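5' nucleotidase family protein (PDB 4Q7F) belongs to the 5'-nucleotidase family, joining a two-metal calcineurin-like phosphoesterase domain to a C-terminal nucleotidase domain, with a ligand bound between them. Local coordinates at residues P387-V392 with D496-G501; W170-H175 with V474-A479; N348-E353 with Q503-F508. All blocks are in the same frame, centred on the assembly; numbering follows the deposited sequence.

How the contacts relate
Strand 390-396 connects the three contacts. Contact 1 pairs it with edge strand 493-497. Contact 2 lies about 9 Å away, centre to centre, and reaches the neighbouring strand 469-475; Lys391 N lies 2.8 Å from Val474 O, probably a hydrogen bond. Both contacts touch 3D1: contact 1 through the amide of Asn388, contact 2 through Trp170 and Tyr477. Trp170 also brings contact 2 closest to the metals, its side chain about 6 Å from magnesium. Contact 3, centred about 11 Å from contact 1, joins it through Phe390, whose CE2 is 3.7 Å from Leu351 CD2. Contacts 2 and 3 do not touch, their nearest atoms lying about 6 Å apart.

Contact 1: P387-V392 with D496-G501; sequences PNTFKV and DIQVEG. With 3D1 ((2R,3S,5R)-5-(6-amino-9H-purin-9-yl)-tetrahydro-2-(hydroxymethyl)furan-3-ol), chain D.
Pro387 meets Glu500 through CB, 3.5 Å from OE1 of the extended acid. Asn388 works in two directions. Its carbonyl O accepts from Gly501 N at 2.9 Å, a bond bent at the hydrogen (133°), at the start of helix 501-511. Its side chain leaves the backbone away from segment 496-501, and the amide pairs with 3D1: OD1 accepts from N6 at 2.9 Å, ND2 donates to N1 at 2.8 Å, and Tyr384 OH also bonds OD1. Thr389 lays CG2 against Glu500 CG, while OG1 bonds Gln172 NE2 and a water. Here the C-terminal domain's mixed sheet gains its edge strand: Phe390 and Ile497 form an antiparallel hydrogen-bonded pair, in which Phe390 N donates to Ile497 O at 3.0 Å (174° at the hydrogen) and Ile497 N to Phe390 O at 2.8 Å. The Phe390 ring turns its edge to Val499 O, 3.3 Å from CD1; that buried oxygen has no hydrogen-bonding partner in the model. Lys391 bends at its end (chi4 58°), bringing NZ to a long salt bridge with Asp496 OD1 at 3.7 Å, and the same water joins both to Thr389 OG1 and Phe390 O. Val392 CG2 reaches Ile497 CD1.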
loop_
_atom_site.group_PDB
_atom_site.type_symbol
_atom_site.label_atom_id
_atom_site.label_comp_id
_atom_site.label_asym_id
_atom_site.label_seq_id
_atom_site.Cartn_x
_atom_site.Cartn_y
_atom_site.Cartn_z
ATOM N N PRO A 387 -9.390 -3.735 2.115
ATOM C CA PRO A 387 -10.731 -3.571 2.671
ATOM C C PRO A 387 -11.584 -2.568 1.851
ATOM O O PRO A 387 -12.073 -1.562 2.367
ATOM C CB PRO A 387 -10.448 -3.103 4.095
ATOM C CG PRO A 387 -9.149 -2.356 4.002
ATOM C CD PRO A 387 -8.394 -2.905 2.825
ATOM N N ASN A 388 -11.765 -2.863 0.571
ATOM C CA ASN A 388 -12.559 -2.028 -0.315
ATOM C C ASN A 388 -14.050 -2.364 -0.296
ATOM O O ASN A 388 -14.427 -3.537 -0.224
ATOM C CB ASN A 388 -12.188 -2.257 -1.763
ATOM C CG ASN A 388 -10.745 -1.957 -2.086
ATOM O OD1 ASN A 388 -10.164 -2.611 -2.972
ATOM N ND2 ASN A 388 -10.167 -0.992 -1.422
ATOM N N THR A 389 -14.876 -1.324 -0.407
ATOM C CA THR A 389 -16.309 -1.484 -0.550
ATOM C C THR A 389 -16.520 -1.129 -2.021
ATOM O O THR A 389 -15.542 -0.892 -2.750
ATOM C CB THR A 389 -17.097 -0.577 0.382
ATOM O OG1 THR A 389 -16.670 0.762 0.164
ATOM C CG2 THR A 389 -16.841 -0.952 1.860
ATOM N N PHE A 390 -17.766 -1.080 -2.467
ATOM C CA PHE A 390 -18.028 -0.807 -3.889
ATOM C C PHE A 390 -19.024 0.303 -4.160
ATOM O O PHE A 390 -19.846 0.669 -3.326
ATOM C CB PHE A 390 -18.443 -2.112 -4.553
ATOM C CG PHE A 390 -17.445 -3.203 -4.347
ATOM C CD1 PHE A 390 -17.487 -3.991 -3.197
ATOM C CD2 PHE A 390 -16.386 -3.375 -5.241
ATOM C CE1 PHE A 390 -16.528 -4.970 -2.981
ATOM C CE2 PHE A 390 -15.420 -4.348 -5.025
ATOM C CZ PHE A 390 -15.497 -5.147 -3.906
ATOM N N LYS A 391 -18.950 0.843 -5.372
ATOM C CA LYS A 391 -19.838 1.882 -5.761
ATOM C C LYS A 391 -20.270 1.693 -7.200
ATOM O O LYS A 391 -19.451 1.324 -8.067
ATOM C CB LYS A 391 -19.198 3.253 -5.562
ATOM C CG LYS A 391 -19.207 3.725 -4.107
ATOM C CD LYS A 391 -18.662 5.131 -3.979
ATOM C CE LYS A 391 -18.964 5.722 -2.613
ATOM N NZ LYS A 391 -18.400 4.886 -1.503
ATOM N N VAL A 392 -21.560 1.887 -7.439
ATOM C CA VAL A 392 -22.080 1.862 -8.814
ATOM C C VAL A 392 -22.125 3.307 -9.246
ATOM O O VAL A 392 -22.693 4.139 -8.568
ATOM C CB VAL A 392 -23.444 1.199 -8.953
ATOM C CG1 VAL A 392 -23.867 1.212 -10.422
ATOM C CG2 VAL A 392 -23.370 -0.225 -8.464
ATOM N N ASP A 496 -24.251 2.643 -3.283
ATOM C CA ASP A 496 -23.133 2.618 -2.371
ATOM C C ASP A 496 -23.216 1.254 -1.693
ATOM O O ASP A 496 -24.079 1.030 -0.832
ATOM C CB ASP A 496 -23.290 3.777 -1.373
ATOM C CG ASP A 496 -22.172 3.839 -0.343
ATOM O OD1 ASP A 496 -21.343 2.921 -0.277
ATOM O OD2 ASP A 496 -22.131 4.812 0.433
ATOM N N ILE A 497 -22.347 0.328 -2.117
ATOM C CA ILE A 497 -22.368 -1.034 -1.608
ATOM C C ILE A 497 -21.348 -1.196 -0.477
ATOM O O ILE A 497 -20.147 -1.376 -0.718
ATOM C CB ILE A 497 -22.120 -2.050 -2.734
ATOM C CG1 ILE A 497 -23.167 -1.864 -3.842
ATOM C CG2 ILE A 497 -22.185 -3.475 -2.194
ATOM C CD1 ILE A 497 -22.886 -2.661 -5.088
ATOM N N GLN A 498 -21.850 -1.143 0.746
ATOM C CA GLN A 498 -21.025 -1.222 1.951
ATOM C C GLN A 498 -20.732 -2.649 2.397
ATOM O O GLN A 498 -20.915 -3.014 3.552
ATOM C CB GLN A 498 -21.665 -0.417 3.092
ATOM C CG GLN A 498 -21.612 1.088 2.854
ATOM C CD GLN A 498 -20.188 1.630 2.909
ATOM O OE1 GLN A 498 -19.430 1.288 3.803
ATOM N NE2 GLN A 498 -19.834 2.488 1.965
ATOM N N VAL A 499 -20.269 -3.450 1.458
ATOM C CA VAL A 499 -19.842 -4.797 1.742
ATOM C C VAL A 499 -18.424 -4.820 1.189
ATOM O O VAL A 499 -18.204 -4.472 0.031
ATOM C CB VAL A 499 -20.711 -5.871 1.063
ATOM C CG1 VAL A 499 -20.112 -7.254 1.303
ATOM C CG2 VAL A 499 -22.146 -5.804 1.578
ATOM N N GLU A 500 -17.468 -5.196 2.032
ATOM C CA GLU A 500 -16.063 -5.253 1.617
ATOM C C GLU A 500 -15.821 -6.455 0.712
ATOM O O GLU A 500 -16.605 -7.414 0.711
ATOM C CB GLU A 500 -15.116 -5.184 2.842
ATOM C CG GLU A 500 -15.071 -3.763 3.401
ATOM C CD GLU A 500 -14.255 -3.608 4.665
ATOM O OE1 GLU A 500 -13.493 -4.514 4.983
ATOM O OE2 GLU A 500 -14.387 -2.562 5.332
ATOM N N GLY A 501 -14.772 -6.373 -0.089
ATOM C CA GLY A 501 -14.478 -7.380 -1.094
ATOM C C GLY A 501 -14.434 -8.817 -0.637
ATOM O O GLY A 501 -15.052 -9.675 -1.237
HETATM O "O5'" 3D1 D . -0.250 4.296 -4.214
HETATM C "C5'" 3D1 D . -1.379 3.443 -4.045
HETATM C "C4'" 3D1 D . -1.413 2.872 -2.638
HETATM O "O4'" 3D1 D . -2.688 2.269 -2.477
HETATM C "C1'" 3D1 D . -2.594 0.845 -2.378
HETATM N N9 3D1 D . -3.677 0.225 -3.190
HETATM C C4 3D1 D . -4.896 0.041 -2.702
HETATM N N3 3D1 D . -5.472 0.304 -1.508
HETATM C C2 3D1 D . -6.765 -0.001 -1.292
HETATM N N1 3D1 D . -7.557 -0.567 -2.243
HETATM C C6 3D1 D . -7.103 -0.878 -3.478
HETATM N N6 3D1 D . -7.932 -1.441 -4.400
HETATM C C5 3D1 D . -5.692 -0.561 -3.786
HETATM N N7 3D1 D . -4.861 -0.697 -4.839
HETATM C C8 3D1 D . -3.646 -0.209 -4.479
HETATM C "C2'" 3D1 D . -1.166 0.477 -2.754
HETATM C "C3'" 3D1 D . -0.429 1.743 -2.357
HETATM O "O3'" 3D1 D . -0.140 1.679 -0.945
HETATM O O HOH W 1 -18.852 2.100 -1.287
#

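Contact 2: W170-H175 with V474-A479. With 3D1 ((2R,3S,5R)-5-(6-amino-9H-purin-9-yl)-tetrahydro-2-(hydroxymethyl)furan-3-ol), chain D.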
loop_
_atom_site.group_PDB
_atom_site.type_symbol
_atom_site.label_atom_id
_atom_site.label_comp_id
_atom_site.label_asym_id
_atom_site.label_seq_id
_atom_site.Cartn_x
_atom_site.Cartn_y
_atom_site.Cartn_z
ATOM N N TRP A 170 -7.481 7.911 -2.620
ATOM C CA TRP A 170 -7.600 6.481 -2.330
ATOM C C TRP A 170 -8.623 6.052 -1.272
ATOM O O TRP A 170 -9.293 5.028 -1.415
ATOM C CB TRP A 170 -6.247 5.925 -1.817
ATOM C CG TRP A 170 -5.036 6.254 -2.663
ATOM C CD1 TRP A 170 -4.920 6.137 -4.033
ATOM C CD2 TRP A 170 -3.766 6.703 -2.190
ATOM N NE1 TRP A 170 -3.655 6.518 -4.431
ATOM C CE2 TRP A 170 -2.930 6.863 -3.315
ATOM C CE3 TRP A 170 -3.247 6.996 -0.912
ATOM C CZ2 TRP A 170 -1.614 7.305 -3.203
ATOM C CZ3 TRP A 170 -1.949 7.434 -0.813
ATOM C CH2 TRP A 170 -1.149 7.597 -1.942
ATOM N N GLU A 171 -8.713 6.826 -0.214
ATOM C CA GLU A 171 -9.455 6.415 0.974
ATOM C C GLU A 171 -10.971 6.621 0.924
ATOM O O GLU A 171 -11.470 7.414 0.127
ATOM C CB GLU A 171 -8.838 7.166 2.186
ATOM C CG GLU A 171 -9.298 6.669 3.547
ATOM C CD GLU A 171 -9.079 5.173 3.680
ATOM O OE1 GLU A 171 -10.096 4.431 3.635
ATOM O OE2 GLU A 171 -7.896 4.754 3.725
ATOM N N GLN A 172 -11.684 5.870 1.767
ATOM C CA GLN A 172 -13.116 6.026 1.937
ATOM C C GLN A 172 -13.328 7.481 2.347
ATOM O O GLN A 172 -12.637 7.951 3.260
ATOM C CB GLN A 172 -13.610 5.161 3.095
ATOM C CG GLN A 172 -13.464 3.662 2.942
ATOM C CD GLN A 172 -14.509 3.070 2.037
ATOM O OE1 GLN A 172 -15.067 3.756 1.182
ATOM N NE2 GLN A 172 -14.780 1.785 2.214
ATOM N N PRO A 173 -14.256 8.199 1.682
ATOM C CA PRO A 173 -14.553 9.606 2.050
ATOM C C PRO A 173 -14.948 9.767 3.520
ATOM O O PRO A 173 -14.493 10.682 4.190
ATOM C CB PRO A 173 -15.733 9.962 1.150
ATOM C CG PRO A 173 -15.564 9.097 -0.030
ATOM C CD PRO A 173 -15.030 7.788 0.498
ATOM N N GLU A 174 -15.769 8.862 4.017
ATOM C CA GLU A 174 -16.188 8.934 5.411
ATOM C C GLU A 174 -15.013 8.798 6.392
ATOM O O GLU A 174 -15.091 9.311 7.500
ATOM C CB GLU A 174 -17.322 7.939 5.736
ATOM C CG GLU A 174 -17.141 6.480 5.330
ATOM C CD GLU A 174 -17.497 6.182 3.863
ATOM O OE1 GLU A 174 -17.114 6.941 2.956
ATOM O OE2 GLU A 174 -18.145 5.152 3.612
ATOM N N HIS A 175 -13.923 8.136 5.987
ATOM C CA HIS A 175 -12.767 7.976 6.863
ATOM C C HIS A 175 -11.891 9.217 6.998
ATOM O O HIS A 175 -11.137 9.321 7.961
ATOM C CB HIS A 175 -11.866 6.810 6.452
ATOM C CG HIS A 175 -12.526 5.476 6.534
ATOM N ND1 HIS A 175 -12.008 4.354 5.924
ATOM C CD2 HIS A 175 -13.694 5.096 7.093
ATOM C CE1 HIS A 175 -12.803 3.328 6.155
ATOM N NE2 HIS A 175 -13.840 3.755 6.845
ATOM N N VAL A 474 -17.521 -0.295 -9.413
ATOM C CA VAL A 474 -16.093 -0.199 -9.190
ATOM C C VAL A 474 -15.846 -0.248 -7.687
ATOM O O VAL A 474 -16.781 -0.093 -6.881
ATOM C CB VAL A 474 -15.492 1.084 -9.786
ATOM C CG1 VAL A 474 -15.916 1.220 -11.245
ATOM C CG2 VAL A 474 -15.918 2.317 -8.993
ATOM N N ASN A 475 -14.602 -0.494 -7.281
ATOM C CA ASN A 475 -14.315 -0.467 -5.821
ATOM C C ASN A 475 -14.138 0.976 -5.324
ATOM O O ASN A 475 -13.994 1.896 -6.140
ATOM C CB ASN A 475 -13.155 -1.370 -5.463
ATOM C CG ASN A 475 -11.823 -0.913 -6.044
ATOM O OD1 ASN A 475 -11.474 0.255 -6.015
ATOM N ND2 ASN A 475 -11.043 -1.862 -6.478
ATOM N N ASN A 476 -14.135 1.185 -4.009
ATOM C CA ASN A 476 -14.058 2.553 -3.483
ATOM C C ASN A 476 -12.759 3.266 -3.835
ATOM O O ASN A 476 -12.738 4.503 -3.967
ATOM C CB ASN A 476 -14.268 2.598 -1.982
ATOM C CG ASN A 476 -13.143 1.971 -1.222
ATOM O OD1 ASN A 476 -12.976 0.757 -1.234
ATOM N ND2 ASN A 476 -12.374 2.792 -0.537
ATOM N N TYR A 477 -11.697 2.484 -4.005
ATOM C CA TYR A 477 -10.375 3.014 -4.377
ATOM C C TYR A 477 -10.514 3.654 -5.740
ATOM O O TYR A 477 -10.159 4.816 -5.938
ATOM C CB TYR A 477 -9.351 1.863 -4.421
ATOM C CG TYR A 477 -7.921 2.235 -4.703
ATOM C CD1 TYR A 477 -7.093 2.684 -3.677
ATOM C CD2 TYR A 477 -7.378 2.072 -5.969
ATOM C CE1 TYR A 477 -5.776 3.010 -3.912
ATOM C CE2 TYR A 477 -6.048 2.384 -6.226
ATOM C CZ TYR A 477 -5.253 2.849 -5.184
ATOM O OH TYR A 477 -3.938 3.146 -5.402
ATOM N N ARG A 478 -11.032 2.883 -6.691
ATOM C CA ARG A 478 -11.267 3.418 -8.025
ATOM C C ARG A 478 -12.229 4.618 -8.039
ATOM O O ARG A 478 -11.991 5.569 -8.775
ATOM C CB ARG A 478 -11.813 2.341 -8.935
ATOM C CG ARG A 478 -10.790 1.331 -9.349
ATOM C CD ARG A 478 -9.843 1.868 -10.409
ATOM N NE ARG A 478 -8.984 0.774 -10.831
ATOM C CZ ARG A 478 -7.782 0.491 -10.342
ATOM N NH1 ARG A 478 -7.187 1.254 -9.415
ATOM N NH2 ARG A 478 -7.161 -0.575 -10.800
ATOM N N ALA A 479 -13.305 4.562 -7.242
ATOM C CA ALA A 479 -14.312 5.616 -7.183
ATOM C C ALA A 479 -13.759 7.014 -6.911
ATOM O O ALA A 479 -14.300 8.000 -7.437
ATOM C CB ALA A 479 -15.414 5.268 -6.178
HETATM O "O5'" 3D1 D . -0.250 4.296 -4.214
HETATM C "C5'" 3D1 D . -1.379 3.443 -4.045
HETATM C "C4'" 3D1 D . -1.413 2.872 -2.638
HETATM O "O4'" 3D1 D . -2.688 2.269 -2.477
HETATM C "C1'" 3D1 D . -2.594 0.845 -2.378
HETATM N N9 3D1 D . -3.677 0.225 -3.190
HETATM C C4 3D1 D . -4.896 0.041 -2.702
HETATM N N3 3D1 D . -5.472 0.304 -1.508
HETATM C C2 3D1 D . -6.765 -0.001 -1.292
HETATM N N1 3D1 D . -7.557 -0.567 -2.243
HETATM C C6 3D1 D . -7.103 -0.878 -3.478
HETATM N N6 3D1 D . -7.932 -1.441 -4.400
HETATM C C5 3D1 D . -5.692 -0.561 -3.786
HETATM N N7 3D1 D . -4.861 -0.697 -4.839
HETATM C C8 3D1 D . -3.646 -0.209 -4.479
HETATM C "C2'" 3D1 D . -1.166 0.477 -2.754
HETATM C "C3'" 3D1 D . -0.429 1.743 -2.357
HETATM O "O3'" 3D1 D . -0.140 1.679 -0.945
HETATM O O HOH W 2 -13.049 5.686 -1.466
#
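Trp170 and Tyr477 bring the two backbones closest, CA to CA 4.9 Å, and the chains then diverge to 6.5 Å between the CA atoms of Gln172 and Asn476, where a loop faces the first turn of helix 476-479. The aromatic side chains lie side by side and point the same way. Their planes are only 8° apart, but the five-membered ring of Trp170 and the Tyr477 ring are slid past each other until they barely overlap; the contact is made by Trp170 CD1 and Tyr477 CE1 at 3.2 Å. Each ring also offers a face to 3D1: purine C5 sits 3.4 Å above the centre of the Tyr477 ring, whereas C5' lies over Trp170 toward its rim. Further along, the amides of Gln172, in one of its two modelled conformers, and Asn476 stack with planes 22° apart. Asn476 CG, set between the backbone N and the carbonyl carbon (chi1 69°), lies against OE1 and CD of Gln172. Thr389 N bonds Asn476 OD1, and the same threonine partners the Gln172 amide. A water accepts from Asn476 ND2 and donates to Asn476 O, with a weak bond to Glu171 O. Glu171 OE1 in turn holds the loop, gripped from opposite faces by Gln172 N at 2.8 Å and His175 ND1 at 3.0 Å. Asn475 N-caps the helix, its OD1 accepting from Arg478 N at 2.7 Å. Trp170, from the calcineurin-like part, and Tyr477, from the C-terminal part, both line the 3D1 pocket, which therefore lies at the interface of the two domains.

Contact 3: N348-E353 with Q503-F508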
loop_
_atom_site.group_PDB
_atom_site.type_symbol
_atom_site.label_atom_id
_atom_site.label_comp_id
_atom_site.label_asym_id
_atom_site.label_seq_id
_atom_site.Cartn_x
_atom_site.Cartn_y
_atom_site.Cartn_z
ATOM N N ASN A 348 -16.021 -10.703 -11.488
ATOM C CA ASN A 348 -16.900 -9.749 -12.163
ATOM C C ASN A 348 -18.387 -10.145 -12.100
ATOM O O ASN A 348 -19.242 -9.295 -11.890
ATOM C CB ASN A 348 -16.435 -9.502 -13.593
ATOM C CG ASN A 348 -15.335 -8.459 -13.664
ATOM O OD1 ASN A 348 -15.554 -7.285 -13.323
ATOM N ND2 ASN A 348 -14.165 -8.856 -14.135
ATOM N N TYR A 349 -18.678 -11.436 -12.236
ATOM C CA TYR A 349 -20.034 -11.900 -12.138
ATOM C C TYR A 349 -20.592 -11.612 -10.744
ATOM O O TYR A 349 -21.719 -11.130 -10.622
ATOM C CB TYR A 349 -20.172 -13.378 -12.483
ATOM C CG TYR A 349 -21.622 -13.820 -12.410
ATOM C CD1 TYR A 349 -22.535 -13.427 -13.381
ATOM C CD2 TYR A 349 -22.085 -14.599 -11.354
ATOM C CE1 TYR A 349 -23.862 -13.804 -13.309
ATOM C CE2 TYR A 349 -23.413 -14.982 -11.277
ATOM C CZ TYR A 349 -24.291 -14.588 -12.261
ATOM O OH TYR A 349 -25.608 -14.964 -12.189
ATOM N N ALA A 350 -19.805 -11.864 -9.692
ATOM C CA ALA A 350 -20.285 -11.598 -8.337
ATOM C C ALA A 350 -20.637 -10.120 -8.163
ATOM O O ALA A 350 -21.634 -9.778 -7.532
ATOM C CB ALA A 350 -19.262 -12.038 -7.295
ATOM N N LEU A 351 -19.816 -9.249 -8.735
ATOM C CA LEU A 351 -20.045 -7.815 -8.652
ATOM C C LEU A 351 -21.278 -7.393 -9.478
ATOM O O LEU A 351 -22.082 -6.556 -9.044
ATOM C CB LEU A 351 -18.797 -7.050 -9.104
ATOM C CG LEU A 351 -17.559 -7.145 -8.222
ATOM C CD1 LEU A 351 -16.375 -6.481 -8.925
ATOM C CD2 LEU A 351 -17.765 -6.557 -6.833
ATOM N N LEU A 352 -21.433 -7.961 -10.665
ATOM C CA LEU A 352 -22.611 -7.655 -11.470
ATOM C C LEU A 352 -23.896 -8.081 -10.749
ATOM O O LEU A 352 -24.864 -7.339 -10.739
ATOM C CB LEU A 352 -22.531 -8.294 -12.848
ATOM C CG LEU A 352 -21.489 -7.634 -13.752
ATOM C CD1 LEU A 352 -21.210 -8.501 -14.963
ATOM C CD2 LEU A 352 -21.908 -6.233 -14.163
ATOM N N GLU A 353 -23.878 -9.252 -10.124
ATOM C CA GLU A 353 -25.051 -9.772 -9.418
ATOM C C GLU A 353 -25.403 -8.997 -8.160
ATOM O O GLU A 353 -26.576 -8.835 -7.832
ATOM C CB GLU A 353 -24.840 -11.242 -9.072
ATOM C CG GLU A 353 -24.829 -12.121 -10.299
ATOM C CD GLU A 353 -26.143 -12.061 -11.047
ATOM O OE1 GLU A 353 -27.191 -12.315 -10.417
ATOM O OE2 GLU A 353 -26.127 -11.780 -12.265
ATOM N N GLN A 503 -15.747 -10.239 2.024
ATOM C CA GLN A 503 -17.072 -10.673 2.432
ATOM C C GLN A 503 -18.048 -10.820 1.243
ATOM O O GLN A 503 -18.881 -11.739 1.220
ATOM C CB GLN A 503 -17.652 -9.711 3.445
ATOM C CG GLN A 503 -18.942 -10.223 4.045
ATOM C CD GLN A 503 -18.750 -11.530 4.769
ATOM O OE1 GLN A 503 -17.814 -11.685 5.534
ATOM N NE2 GLN A 503 -19.667 -12.470 4.557
ATOM N N LEU A 504 -17.930 -9.933 0.262
ATOM C CA LEU A 504 -18.772 -10.003 -0.917
ATOM C C LEU A 504 -18.529 -11.343 -1.615
ATOM O O LEU A 504 -19.484 -12.020 -1.984
ATOM C CB LEU A 504 -18.545 -8.786 -1.833
ATOM C CG LEU A 504 -19.440 -8.634 -3.063
ATOM C CD1 LEU A 504 -19.461 -7.178 -3.520
ATOM C CD2 LEU A 504 -19.038 -9.575 -4.187
ATOM N N LEU A 505 -17.272 -11.741 -1.771
ATOM C CA LEU A 505 -16.948 -13.046 -2.374
ATOM C C LEU A 505 -17.451 -14.208 -1.496
ATOM O O LEU A 505 -17.963 -15.198 -2.000
ATOM C CB LEU A 505 -15.447 -13.182 -2.650
ATOM C CG LEU A 505 -14.852 -12.184 -3.652
ATOM C CD1 LEU A 505 -13.395 -12.484 -3.897
ATOM C CD2 LEU A 505 -15.618 -12.184 -4.972
ATOM N N ILE A 506 -17.312 -14.077 -0.186
ATOM C CA ILE A 506 -17.794 -15.103 0.735
ATOM C C ILE A 506 -19.317 -15.271 0.619
ATOM O O ILE A 506 -19.814 -16.399 0.573
ATOM C CB ILE A 506 -17.400 -14.767 2.185
ATOM C CG1 ILE A 506 -15.875 -14.903 2.342
ATOM C CG2 ILE A 506 -18.157 -15.660 3.165
ATOM C CD1 ILE A 506 -15.320 -14.517 3.711
ATOM N N ASP A 507 -20.042 -14.149 0.586
ATOM C CA ASP A 507 -21.510 -14.152 0.438
ATOM C C ASP A 507 -21.916 -14.867 -0.842
ATOM O O ASP A 507 -22.747 -15.763 -0.811
ATOM C CB ASP A 507 -22.084 -12.724 0.413
ATOM C CG ASP A 507 -22.003 -12.036 1.763
ATOM O OD1 ASP A 507 -21.768 -12.707 2.772
ATOM O OD2 ASP A 507 -22.168 -10.817 1.819
ATOM N N PHE A 508 -21.322 -14.471 -1.963
ATOM C CA PHE A 508 -21.649 -15.102 -3.231
ATOM C C PHE A 508 -21.375 -16.601 -3.158
ATOM O O PHE A 508 -22.226 -17.418 -3.523
ATOM C CB PHE A 508 -20.859 -14.487 -4.382
ATOM C CG PHE A 508 -21.251 -15.028 -5.726
ATOM C CD1 PHE A 508 -20.695 -16.204 -6.202
ATOM C CD2 PHE A 508 -22.194 -14.376 -6.507
ATOM C CE1 PHE A 508 -21.064 -16.715 -7.435
ATOM C CE2 PHE A 508 -22.562 -14.876 -7.747
ATOM C CZ PHE A 508 -22.002 -16.051 -8.212
#
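Ala350 and Phe508 mark where segments 348-353 and 503-508 of helices 342-355 and 501-511 come together, the axes of the two segments 10.1 Å apart at closest approach and almost perpendicular, at 86°. The tight part centres on the Ala350 methyl, which points toward the other helix. Its CB lies 4.0 Å from Leu504 CD2 and 3.8 Å from Phe508 CD2, with Leu505 CD2 slightly farther off. Against the Phe508 ring it makes an off-centre CH-pi contact, CB to centroid 4.2 Å. Beside it, Leu351 and Leu504 cross at about a right angle and touch branch to branch, Leu351 CD2 to Leu504 CD1 at 3.8 Å. The packing is just as close between Phe508 and Tyr349, although both are partly exposed. Phe508 CG is set anti to its backbone N (chi1 -175°), and the ring's CZ and CE2 form the rim that touches Tyr349. The two rings meet rim to rim with planes 87° apart, and neither covers the other's face: Phe508 CZ lies in the plane of the Tyr349 ring at its edge, 3.5 Å from CD2.

The loose, solvent side belongs to Glu353. This exposed residue contributes little, its CG 4.4 Å from Phe508 CE2 in one of two modelled conformers. No hydrogen bond spans the two segments, so apolar packing carries the contact; Tyr349 continues it onto Ile517 and Pro518. Through Leu351 and Leu504 both helices pack on Phe390, so the crossing forms part of the helical layer over that face of the C-terminal domain's mixed sheet.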